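Local atomic coordinates of leucyl-tRNA synthetase subunit alpha (Aquifex aeolicus, PDB entry 3O0A), a protein that probably attaches leucine to its cognate tRNA, with a CP1 domain, the fragment crystallised, that probably removes wrong amino acids from mischarged tRNA by hydrolysis. Residues A[57-62]-A[128-133]; A[66-71]-A[107-112]; A[47-52]-A[138-143]. One frame throughout, in Å; residues are numbered along the deposited sequence.

Interaction 1: A[57-62]-A[128-133]; sequences VLAPEH and NYVLYE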
loop_
_atom_site.group_PDB
_atom_site.type_symbol
_atom_site.label_atom_id
_atom_site.label_comp_id
_atom_site.label_asym_id
_atom_site.label_seq_id
_atom_site.Cartn_x
_atom_site.Cartn_y
_atom_site.Cartn_z
ATOM N N VAL A 57 1.565 -2.406 -1.669
ATOM C CA VAL A 57 2.489 -3.167 -2.521
ATOM C C VAL A 57 3.790 -2.402 -2.772
ATOM O O VAL A 57 3.765 -1.234 -3.157
ATOM C CB VAL A 57 1.865 -3.555 -3.885
ATOM C CG1 VAL A 57 2.925 -4.199 -4.780
ATOM C CG2 VAL A 57 0.689 -4.521 -3.695
ATOM N N LEU A 58 4.920 -3.070 -2.547
ATOM C CA LEU A 58 6.228 -2.535 -2.884
ATOM C C LEU A 58 6.658 -3.152 -4.198
ATOM O O LEU A 58 6.460 -4.351 -4.421
ATOM C CB LEU A 58 7.254 -2.942 -1.818
ATOM C CG LEU A 58 7.309 -2.145 -0.503
ATOM C CD1 LEU A 58 5.948 -1.863 0.096
ATOM C CD2 LEU A 58 8.255 -2.820 0.505
ATOM N N ALA A 59 7.261 -2.351 -5.066
ATOM C CA ALA A 59 7.960 -2.921 -6.222
ATOM C C ALA A 59 9.006 -3.958 -5.748
ATOM O O ALA A 59 9.579 -3.831 -4.663
ATOM C CB ALA A 59 8.619 -1.837 -7.018
ATOM N N PRO A 60 9.268 -4.993 -6.566
ATOM C CA PRO A 60 10.211 -6.052 -6.172
ATOM C C PRO A 60 11.591 -5.522 -5.793
ATOM O O PRO A 60 12.247 -6.102 -4.910
ATOM C CB PRO A 60 10.322 -6.928 -7.427
ATOM C CG PRO A 60 9.138 -6.581 -8.265
ATOM C CD PRO A 60 8.693 -5.210 -7.906
ATOM N N GLU A 61 12.032 -4.443 -6.445
ATOM C CA GLU A 61 13.359 -3.886 -6.178
ATOM C C GLU A 61 13.375 -2.880 -5.029
ATOM O O GLU A 61 14.427 -2.313 -4.718
ATOM C CB GLU A 61 13.956 -3.215 -7.420
ATOM C CG GLU A 61 13.839 -4.036 -8.678
ATOM C CD GLU A 61 12.555 -3.749 -9.457
ATOM O OE1 GLU A 61 11.557 -3.272 -8.874
ATOM O OE2 GLU A 61 12.555 -3.993 -10.675
ATOM N N HIS A 62 12.215 -2.628 -4.428
ATOM C CA HIS A 62 12.132 -1.674 -3.313
ATOM C C HIS A 62 13.054 -2.131 -2.179
ATOM O O HIS A 62 13.003 -3.297 -1.784
ATOM C CB HIS A 62 10.687 -1.541 -2.811
ATOM C CG HIS A 62 10.450 -0.323 -1.966
ATOM N ND1 HIS A 62 10.992 -0.179 -0.707
ATOM C CD2 HIS A 62 9.735 0.807 -2.199
ATOM C CE1 HIS A 62 10.629 0.987 -0.201
ATOM N NE2 HIS A 62 9.864 1.606 -1.085
ATOM N N ASN A 128 4.609 -7.787 -9.242
ATOM C CA ASN A 128 5.252 -7.472 -10.525
ATOM C C ASN A 128 4.724 -6.208 -11.194
ATOM O O ASN A 128 5.479 -5.487 -11.861
ATOM C CB ASN A 128 5.206 -8.659 -11.498
ATOM C CG ASN A 128 3.791 -9.076 -11.872
ATOM O OD1 ASN A 128 2.811 -8.667 -11.244
ATOM N ND2 ASN A 128 3.685 -9.912 -12.909
ATOM N N TYR A 129 3.440 -5.917 -10.990
ATOM C CA TYR A 129 2.788 -4.811 -11.707
ATOM C C TYR A 129 3.141 -3.412 -11.177
ATOM O O TYR A 129 2.821 -2.396 -11.807
ATOM C CB TYR A 129 1.265 -5.035 -11.774
ATOM C CG TYR A 129 0.489 -4.736 -10.499
ATOM C CD1 TYR A 129 0.395 -5.680 -9.465
ATOM C CD2 TYR A 129 -0.187 -3.526 -10.341
ATOM C CE1 TYR A 129 -0.328 -5.407 -8.289
ATOM C CE2 TYR A 129 -0.912 -3.244 -9.167
ATOM C CZ TYR A 129 -0.990 -4.183 -8.158
ATOM O OH TYR A 129 -1.714 -3.903 -7.015
ATOM N N VAL A 130 3.807 -3.369 -10.025
ATOM C CA VAL A 130 4.201 -2.128 -9.412
ATOM C C VAL A 130 5.659 -1.874 -9.772
ATOM O O VAL A 130 6.537 -2.665 -9.436
ATOM C CB VAL A 130 3.963 -2.172 -7.872
ATOM C CG1 VAL A 130 4.554 -0.944 -7.192
ATOM C CG2 VAL A 130 2.470 -2.262 -7.598
ATOM N N LEU A 131 5.893 -0.781 -10.492
ATOM C CA LEU A 131 7.240 -0.462 -10.952
ATOM C C LEU A 131 7.932 0.434 -9.941
ATOM O O LEU A 131 7.332 1.377 -9.430
ATOM C CB LEU A 131 7.200 0.200 -12.335
ATOM C CG LEU A 131 6.623 -0.667 -13.468
ATOM C CD1 LEU A 131 6.595 0.098 -14.804
ATOM C CD2 LEU A 131 7.387 -1.985 -13.615
ATOM N N TYR A 132 9.206 0.150 -9.673
ATOM C CA TYR A 132 9.971 0.953 -8.723
ATOM C C TYR A 132 10.014 2.435 -9.119
ATOM O O TYR A 132 10.073 3.313 -8.262
ATOM C CB TYR A 132 11.383 0.380 -8.532
ATOM C CG TYR A 132 12.156 1.068 -7.424
ATOM C CD1 TYR A 132 11.684 1.059 -6.111
ATOM C CD2 TYR A 132 13.342 1.738 -7.690
ATOM C CE1 TYR A 132 12.382 1.695 -5.090
ATOM C CE2 TYR A 132 14.053 2.381 -6.671
ATOM C CZ TYR A 132 13.563 2.348 -5.378
ATOM O OH TYR A 132 14.261 2.985 -4.373
ATOM N N GLU A 133 9.955 2.690 -10.426
ATOM C CA GLU A 133 10.079 4.034 -10.979
ATOM C C GLU A 133 8.832 4.898 -10.795
ATOM O O GLU A 133 8.904 6.127 -10.922
ATOM C CB GLU A 133 10.440 3.958 -12.471
ATOM C CG GLU A 133 11.795 3.292 -12.762
ATOM C CD GLU A 133 11.801 1.778 -12.538
ATOM O OE1 GLU A 133 10.747 1.131 -12.711
ATOM O OE2 GLU A 133 12.872 1.231 -12.180
HETATM O O HOH W 1 10.300 -2.106 -10.884
#
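Val57, near the end of the inner strand 55-58 of the CP1 editing domain, and Ala59, just beyond it, face Val130 and Tyr132 in the connection from strand 121-127 to strand 138-141. Beyond the strand the chain makes a type I beta turn from Ala59 to His62, closed by His62 N giving a hydrogen bond to Ala59 O (2.9 Å).

Apolar contacts fill the buried end. With chi1 173°, Val57 CG1 stands anti to its backbone N and meets Val130 CG2 at 3.4 Å, tighter than ordinary carbon contact. Val130 CG2 also lies over the centre of the Tyr129 ring, so one methyl serves both the strand and the aromatic side chain; Tyr129 OH is bound to Asp149. Ala59 CB, small enough to sit directly on the opposing backbone, lies 3.3 Å from Val130 O and 3.4 Å from Tyr132 N. The same Val130 O also receives a CA-H...O contact from Ala59 CA.

Aromatic packing occupies the outer end. The Tyr132 ring turns an edge toward the face of His62 in an offset edge-to-face pair, with planes at 89° and centroids 5.9 Å apart. His62 ND1 caps the backbone N of Leu64, which fixes the imidazole at the start of helix 64-74 while the tyrosine packs beside it.

Polar bridging is left to Glu61, whose carboxylate is shared. OE2 forms a salt bridge with Arg98, a residue that also binds Asn128 O and so ties the turn to the far loop. Glu61 OE1 accepts a hydrogen bond of 2.6 Å from a water, and that water in turn accepts from Tyr132 N at 2.8 Å.

Interaction 2: A[66-71]-A[107-112]; sequences PVLACI and VFLGVY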
loop_
_atom_site.group_PDB
_atom_site.type_symbol
_atom_site.label_atom_id
_atom_site.label_comp_id
_atom_site.label_asym_id
_atom_site.label_seq_id
_atom_site.Cartn_x
_atom_site.Cartn_y
_atom_site.Cartn_z
ATOM N N PRO A 66 13.419 -6.769 1.401
ATOM C CA PRO A 66 14.123 -7.715 2.280
ATOM C C PRO A 66 13.996 -7.374 3.768
ATOM O O PRO A 66 13.914 -8.283 4.595
ATOM C CB PRO A 66 15.588 -7.644 1.806
ATOM C CG PRO A 66 15.709 -6.372 1.062
ATOM C CD PRO A 66 14.349 -6.042 0.512
ATOM N N VAL A 67 13.952 -6.086 4.096
ATOM C CA VAL A 67 13.788 -5.647 5.473
ATOM C C VAL A 67 12.462 -6.165 6.039
ATOM O O VAL A 67 12.431 -6.809 7.097
ATOM C CB VAL A 67 13.854 -4.098 5.588
ATOM C CG1 VAL A 67 13.575 -3.666 7.026
ATOM C CG2 VAL A 67 15.219 -3.588 5.127
ATOM N N LEU A 68 11.367 -5.878 5.332
ATOM C CA LEU A 68 10.037 -6.282 5.802
ATOM C C LEU A 68 9.814 -7.784 5.773
ATOM O O LEU A 68 9.145 -8.329 6.659
ATOM C CB LEU A 68 8.946 -5.543 5.022
ATOM C CG LEU A 68 8.970 -4.029 5.191
ATOM C CD1 LEU A 68 7.878 -3.456 4.277
ATOM C CD2 LEU A 68 8.785 -3.601 6.664
ATOM N N ALA A 69 10.385 -8.463 4.779
ATOM C CA ALA A 69 10.314 -9.936 4.741
ATOM C C ALA A 69 11.058 -10.577 5.932
ATOM O O ALA A 69 10.612 -11.592 6.501
ATOM C CB ALA A 69 10.845 -10.466 3.400
ATOM N N CYS A 70 12.171 -9.959 6.328
ATOM C CA CYS A 70 12.931 -10.432 7.489
ATOM C C CYS A 70 12.049 -10.329 8.725
ATOM O O CYS A 70 11.965 -11.266 9.527
ATOM C CB CYS A 70 14.200 -9.591 7.668
ATOM S SG CYS A 70 15.227 -10.050 9.090
ATOM N N ILE A 71 11.375 -9.191 8.858
ATOM C CA ILE A 71 10.439 -8.977 9.963
ATOM C C ILE A 71 9.254 -9.951 9.905
ATOM O O ILE A 71 8.901 -10.543 10.914
ATOM C CB ILE A 71 9.985 -7.508 10.038
ATOM C CG1 ILE A 71 11.204 -6.626 10.387
ATOM C CG2 ILE A 71 8.850 -7.351 11.058
ATOM C CD1 ILE A 71 10.964 -5.108 10.246
ATOM N N VAL A 107 3.810 -11.604 -3.656
ATOM C CA VAL A 107 4.170 -12.375 -2.474
ATOM C C VAL A 107 3.900 -11.533 -1.232
ATOM O O VAL A 107 4.085 -10.308 -1.253
ATOM C CB VAL A 107 5.656 -12.825 -2.497
ATOM C CG1 VAL A 107 5.896 -13.870 -3.590
ATOM C CG2 VAL A 107 6.619 -11.639 -2.645
ATOM N N PHE A 108 3.432 -12.181 -0.173
ATOM C CA PHE A 108 3.119 -11.472 1.080
ATOM C C PHE A 108 4.405 -11.350 1.886
ATOM O O PHE A 108 5.131 -12.340 2.044
ATOM C CB PHE A 108 2.047 -12.252 1.846
ATOM C CG PHE A 108 1.722 -11.720 3.225
ATOM C CD1 PHE A 108 1.560 -10.355 3.468
ATOM C CD2 PHE A 108 1.538 -12.621 4.279
ATOM C CE1 PHE A 108 1.248 -9.897 4.754
ATOM C CE2 PHE A 108 1.215 -12.189 5.559
ATOM C CZ PHE A 108 1.064 -10.816 5.806
ATOM N N LEU A 109 4.685 -10.144 2.379
ATOM C CA LEU A 109 5.899 -9.892 3.163
ATOM C C LEU A 109 5.776 -10.212 4.658
ATOM O O LEU A 109 6.769 -10.177 5.388
ATOM C CB LEU A 109 6.378 -8.447 2.945
ATOM C CG LEU A 109 6.612 -8.031 1.484
ATOM C CD1 LEU A 109 7.232 -6.607 1.446
ATOM C CD2 LEU A 109 7.462 -9.049 0.670
ATOM N N GLY A 110 4.565 -10.531 5.112
ATOM C CA GLY A 110 4.366 -10.991 6.482
ATOM C C GLY A 110 4.226 -9.890 7.520
ATOM O O GLY A 110 4.250 -10.157 8.721
ATOM N N VAL A 111 4.083 -8.648 7.069
ATOM C CA VAL A 111 3.876 -7.535 7.997
ATOM C C VAL A 111 2.622 -6.775 7.601
ATOM O O VAL A 111 2.166 -6.877 6.458
ATOM C CB VAL A 111 5.087 -6.561 8.032
ATOM C CG1 VAL A 111 6.340 -7.297 8.571
ATOM C CG2 VAL A 111 5.371 -5.952 6.643
ATOM N N TYR A 112 2.096 -6.008 8.551
ATOM C CA TYR A 112 0.918 -5.181 8.319
ATOM C C TYR A 112 1.246 -3.718 8.577
ATOM O O TYR A 112 1.800 -3.357 9.630
ATOM C CB TYR A 112 -0.220 -5.642 9.223
ATOM C CG TYR A 112 -0.646 -7.056 8.924
ATOM C CD1 TYR A 112 0.057 -8.146 9.444
ATOM C CD2 TYR A 112 -1.739 -7.305 8.096
ATOM C CE1 TYR A 112 -0.332 -9.459 9.145
ATOM C CE2 TYR A 112 -2.140 -8.599 7.814
ATOM C CZ TYR A 112 -1.433 -9.664 8.326
ATOM O OH TYR A 112 -1.842 -10.943 8.035
#
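Helix-on-sheet packing in the editing domain brings Leu68 and Ile71 of helix 64-74 onto Leu109 and Val111 of strand 106-114, at the point where that edge strand is broken and turns a corner. The break lies at Gly110, whose backbone takes a left-handed conformation (phi 84°, psi 10°) in which a side chain would be jammed against Leu109 O. Leu109 and Val111, either side of the bend, both point toward the helix.

Leu68 meets both. Leu68 CB is 4.1 Å from Leu109 CD1 and 3.9 Å from Val111 CG2, and the leucine side chain crosses that of Val111 at about a right angle. Leu58 of strand 55-58, two places along in the sheet, touches both leucines and extends the apolar layer over the sheet.

The backbones approach closely, but without an attractive polar bond: Leu68 O and Leu109 O, both acceptors, stand 3.3 Å apart, and Ala69 CA lies 3.6 Å from the same Leu109 O. Cys70, next in the chain and pointing away from the strand, is joined to Cys23 by a disulfide.

Val111 reaches the helix with both methyls. Placed anti to the carbonyl carbon (chi1 -64°), Val111 CG1 lies 3.5 Å from Leu68 O and equally 3.5 Å from Ile71 CG2.

Interaction 3: A[47-52]-A[138-143]; sequences PDTVFG and AIMCVP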
loop_
_atom_site.group_PDB
_atom_site.type_symbol
_atom_site.label_atom_id
_atom_site.label_comp_id
_atom_site.label_asym_id
_atom_site.label_seq_id
_atom_site.Cartn_x
_atom_site.Cartn_y
_atom_site.Cartn_z
ATOM N N PRO A 47 -5.555 10.484 -3.247
ATOM C CA PRO A 47 -5.597 10.515 -1.787
ATOM C C PRO A 47 -7.035 10.482 -1.244
ATOM O O PRO A 47 -7.242 10.136 -0.080
ATOM C CB PRO A 47 -4.888 11.831 -1.459
ATOM C CG PRO A 47 -5.162 12.704 -2.645
ATOM C CD PRO A 47 -5.064 11.759 -3.803
ATOM N N ASP A 48 -8.012 10.825 -2.093
ATOM C CA ASP A 48 -9.431 10.713 -1.753
ATOM C C ASP A 48 -9.866 9.276 -1.435
ATOM O O ASP A 48 -10.908 9.073 -0.816
ATOM C CB ASP A 48 -10.329 11.312 -2.861
ATOM C CG ASP A 48 -10.072 10.702 -4.247
ATOM O OD1 ASP A 48 -8.921 10.342 -4.582
ATOM O OD2 ASP A 48 -11.035 10.609 -5.025
ATOM N N THR A 49 -9.051 8.299 -1.839
ATOM C CA THR A 49 -9.359 6.875 -1.658
ATOM C C THR A 49 -8.581 6.209 -0.509
ATOM O O THR A 49 -8.650 4.982 -0.333
ATOM C CB THR A 49 -9.120 6.067 -2.960
ATOM O OG1 THR A 49 -7.718 6.006 -3.264
ATOM C CG2 THR A 49 -9.890 6.693 -4.139
ATOM N N VAL A 50 -7.857 7.009 0.276
ATOM C CA VAL A 50 -6.929 6.452 1.275
ATOM C C VAL A 50 -7.639 5.544 2.300
ATOM O O VAL A 50 -7.070 4.553 2.769
ATOM C CB VAL A 50 -6.090 7.563 1.973
ATOM C CG1 VAL A 50 -6.977 8.447 2.845
ATOM C CG2 VAL A 50 -4.916 6.936 2.811
ATOM N N PHE A 51 -8.889 5.868 2.637
ATOM C CA PHE A 51 -9.615 5.036 3.599
ATOM C C PHE A 51 -9.938 3.663 3.013
ATOM O O PHE A 51 -10.279 2.736 3.749
ATOM C CB PHE A 51 -10.889 5.729 4.087
ATOM C CG PHE A 51 -10.632 6.878 5.030
ATOM C CD1 PHE A 51 -10.302 8.139 4.538
ATOM C CD2 PHE A 51 -10.740 6.699 6.416
ATOM C CE1 PHE A 51 -10.066 9.221 5.409
ATOM C CE2 PHE A 51 -10.519 7.772 7.302
ATOM C CZ PHE A 51 -10.173 9.039 6.797
ATOM N N GLY A 52 -9.818 3.541 1.692
ATOM C CA GLY A 52 -10.143 2.300 0.990
ATOM C C GLY A 52 -8.942 1.418 0.735
ATOM O O GLY A 52 -9.062 0.381 0.087
ATOM N N ALA A 138 6.439 2.301 -3.917
ATOM C CA ALA A 138 5.452 1.614 -3.082
ATOM C C ALA A 138 4.118 2.313 -3.258
ATOM O O ALA A 138 4.055 3.547 -3.352
ATOM C CB ALA A 138 5.855 1.640 -1.630
ATOM N N ILE A 139 3.055 1.526 -3.328
ATOM C CA ILE A 139 1.728 2.103 -3.532
ATOM C C ILE A 139 0.754 1.615 -2.464
ATOM O O ILE A 139 0.916 0.520 -1.901
ATOM C CB ILE A 139 1.177 1.804 -4.966
ATOM C CG1 ILE A 139 1.003 0.296 -5.196
ATOM C CG2 ILE A 139 2.095 2.427 -6.042
ATOM C CD1 ILE A 139 0.052 -0.057 -6.357
ATOM N N MET A 140 -0.251 2.439 -2.181
ATOM C CA MET A 140 -1.423 1.944 -1.480
ATOM C C MET A 140 -2.377 1.337 -2.493
ATOM O O MET A 140 -2.547 1.855 -3.613
ATOM C CB MET A 140 -2.103 3.039 -0.668
ATOM C CG MET A 140 -2.809 4.089 -1.502
ATOM S SD MET A 140 -3.433 5.373 -0.410
ATOM C CE MET A 140 -4.599 6.136 -1.537
ATOM N N CYS A 141 -2.979 0.215 -2.117
ATOM C CA CYS A 141 -3.838 -0.487 -3.044
ATOM C C CYS A 141 -5.297 -0.432 -2.620
ATOM O O CYS A 141 -5.650 -0.793 -1.501
ATOM C CB CYS A 141 -3.350 -1.923 -3.232
ATOM S SG CYS A 141 -1.642 -1.988 -3.832
ATOM N N VAL A 142 -6.127 0.028 -3.548
ATOM C CA VAL A 142 -7.534 0.300 -3.303
ATOM C C VAL A 142 -8.297 -0.462 -4.400
ATOM O O VAL A 142 -8.671 0.112 -5.432
ATOM C CB VAL A 142 -7.829 1.817 -3.346
ATOM C CG1 VAL A 142 -9.308 2.118 -3.019
ATOM C CG2 VAL A 142 -6.895 2.572 -2.379
ATOM N N PRO A 143 -8.509 -1.773 -4.188
ATOM C CA PRO A 143 -9.132 -2.584 -5.237
ATOM C C PRO A 143 -10.510 -2.106 -5.688
ATOM O O PRO A 143 -10.881 -2.341 -6.836
ATOM C CB PRO A 143 -9.251 -3.982 -4.618
ATOM C CG PRO A 143 -8.481 -3.965 -3.380
ATOM C CD PRO A 143 -8.168 -2.556 -2.986
#
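Thr49 O accepts a 2.7 Å hydrogen bond from Gly52 N, a bond that tightens the 3-10 segment 47-52, while Val142 CG2 presses on the same oxygen from across the contact at 3.6 Å. Thr49 also carries the hydroxyl of this interface. Its OG1 lies between the backbone N and the carbonyl carbon (chi1 69°), is hydrogen-bonded to Arg46 O, and rests against two methyl groups, Met140 CE and Val142 CG2, each 3.6 Å away. The bond to Arg46 O holds the hydroxyl in a largely apolar setting.

Met140 comes from strand 138-141 with its chain extended beyond CG, so that its tip reaches across to the short helical turn. Met140 CE ends 3.7 Å from Val50 CA, and Met140 SD lies 3.9 Å from Val50 CG2; the two side chains cross at about a right angle. Ile8 and Phe10 of strand 6-13 and Ile201 of helix 194-207 continue this packing around Val50.

At the other end Val142 CG1, anti to its backbone N, lies 3.6 Å from Gly52 O. A CB on Gly52 would come about 3.1 Å from Val142 CG1, so the close approach depends on glycine. Val142 N is held by Asp149 OD2.

The segment 47-52 belongs to the threonine-rich region of the editing domain, which in related leucyl-tRNA synthetases borders the hydrolytic pocket. Here methyls meet the oxygens of Thr49 and Gly52, and a thioether meets Val50. Thr49 O and OG1 find partners in their own loop, which would help to fix the threonine, consistent with a wall of the pocket.

All three contacts reach the same mixed sheet. Interactions 2 and 3 are buried, whereas interaction 1 runs from the core out to the surface, where a water bridges its two segments and Glu61 pairs with Arg98 outside them. Strand 55-58 joins them: Leu58 CD2 packs on Leu68 CD1 and Leu109 CD1 of interaction 2, and Val57 O probably accepts a hydrogen bond from Ile139 N of interaction 3. Val57 CG2 also touches Cys141 SG. Interactions 2 and 3 do not touch, their nearest atoms being about 8 Å apart. Interaction 2 is aliphatic helix-to-sheet packing; interaction 3 sets methyls against oxygens and a thioether against Val50; interaction 1 adds aromatic contact.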